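Aminoacyltransferase FemA (Staphylococcus aureus, PDB 1LRZ) adds the second and third glycines of the pentaglycine bridge of staphylococcal peptidoglycan, taking them from glycyl-tRNA. Local coordinates at residues Tyr115-His118 with Ile122-Asn125. Numbering follows the deposited sequence.
Sequences YLNH and ITGN
Tyr115 faces both Thr123 and Gly124, a classic beta bulge in the antiparallel hairpin at the edge of a mixed sheet. The carbonyl of Tyr115 takes two N-H groups: Thr123 N lies 2.7 Å from Tyr115 O, and Gly124 N reaches the same Tyr115 O at 3.2 Å with a more bent N-H...O angle of 148°. Both donors approach from the same face of the carbonyl plane and both are tilted well out of it. The return bond is almost straight, with Tyr115 N 2.9 Å from Gly124 O. Past the bulge the register slips by one and Leu116 pairs with Ile122, where Leu116 CD2 packs 4.0 Å from Ile122 CG1. Leu116 turns its backbone hydrogen bonds to Ile390 of strand 389-393, which flanks the hairpin on its inner side. The amide of Asn117 bonds within the turn: OD1 accepts from Asp119 N and ND2 bonds Glu121 OE2. With chi1 at 52°, Thr123 holds OG1 between its own N and carbonyl carbon, on the side of strand 112-116. From there Thr123 OG1 donates to a water 2.6 Å away, and the water in turn donates a hydrogen bond to Leu116 O, 3.2 Å from it.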
# COMPACT_ATOMS: atom_id res chain seq x y z
N TYR A 115 12.52 10.90 -9.07
CA TYR A 115 12.05 11.07 -7.69
C TYR A 115 11.51 12.49 -7.61
O TYR A 115 12.11 13.40 -8.17
CB TYR A 115 13.21 10.92 -6.70
CG TYR A 115 13.87 9.57 -6.77
CD1 TYR A 115 15.18 9.44 -7.24
CD2 TYR A 115 13.19 8.43 -6.36
CE1 TYR A 115 15.79 8.18 -7.31
CE2 TYR A 115 13.79 7.17 -6.42
CZ TYR A 115 15.08 7.05 -6.90
OH TYR A 115 15.65 5.81 -6.94
N LEU A 116 10.39 12.67 -6.93
CA LEU A 116 9.79 14.00 -6.79
C LEU A 116 9.31 14.19 -5.36
O LEU A 116 9.30 13.23 -4.58
CB LEU A 116 8.58 14.14 -7.73
CG LEU A 116 8.83 13.93 -9.23
CD1 LEU A 116 8.64 12.47 -9.61
CD2 LEU A 116 7.86 14.77 -10.02
N ASN A 117 8.93 15.42 -5.00
CA ASN A 117 8.34 15.65 -3.68
C ASN A 117 6.84 15.71 -3.96
O ASN A 117 6.42 15.65 -5.12
CB ASN A 117 8.83 16.96 -3.03
CG ASN A 117 8.56 18.21 -3.88
OD1 ASN A 117 7.58 18.29 -4.61
ND2 ASN A 117 9.44 19.20 -3.74
N HIS A 118 6.03 15.82 -2.92
CA HIS A 118 4.59 15.85 -3.12
C HIS A 118 4.02 17.16 -3.65
O HIS A 118 2.80 17.34 -3.66
CB HIS A 118 3.86 15.44 -1.84
CG HIS A 118 4.03 13.99 -1.50
ND1 HIS A 118 5.27 13.42 -1.27
CD2 HIS A 118 3.12 13.00 -1.32
CE1 HIS A 118 5.11 12.15 -0.95
NE2 HIS A 118 3.82 11.87 -0.97
N ILE A 122 10.65 17.78 -9.29
CA ILE A 122 11.62 16.70 -9.43
C ILE A 122 12.77 16.91 -8.44
O ILE A 122 13.36 17.98 -8.38
CB ILE A 122 12.19 16.63 -10.85
CG1 ILE A 122 11.08 16.24 -11.84
CG2 ILE A 122 13.38 15.66 -10.90
CD1 ILE A 122 11.48 16.37 -13.31
N THR A 123 13.06 15.88 -7.64
CA THR A 123 14.14 15.99 -6.67
C THR A 123 15.38 15.22 -7.13
O THR A 123 16.47 15.44 -6.60
CB THR A 123 13.71 15.46 -5.27
OG1 THR A 123 13.16 14.14 -5.40
CG2 THR A 123 12.68 16.38 -4.64
N GLY A 124 15.22 14.32 -8.09
CA GLY A 124 16.37 13.58 -8.58
C GLY A 124 16.02 12.62 -9.71
O GLY A 124 14.87 12.29 -9.92
N ASN A 125 17.04 12.19 -10.45
CA ASN A 125 16.89 11.25 -11.55
C ASN A 125 17.35 9.89 -10.99
O ASN A 125 18.36 9.83 -10.28
CB ASN A 125 17.79 11.66 -12.71
CG ASN A 125 17.63 10.76 -13.91
OD1 ASN A 125 16.74 10.96 -14.74
ND2 ASN A 125 18.47 9.74 -14.00
O HOH W 1 12.19 13.13 -3.24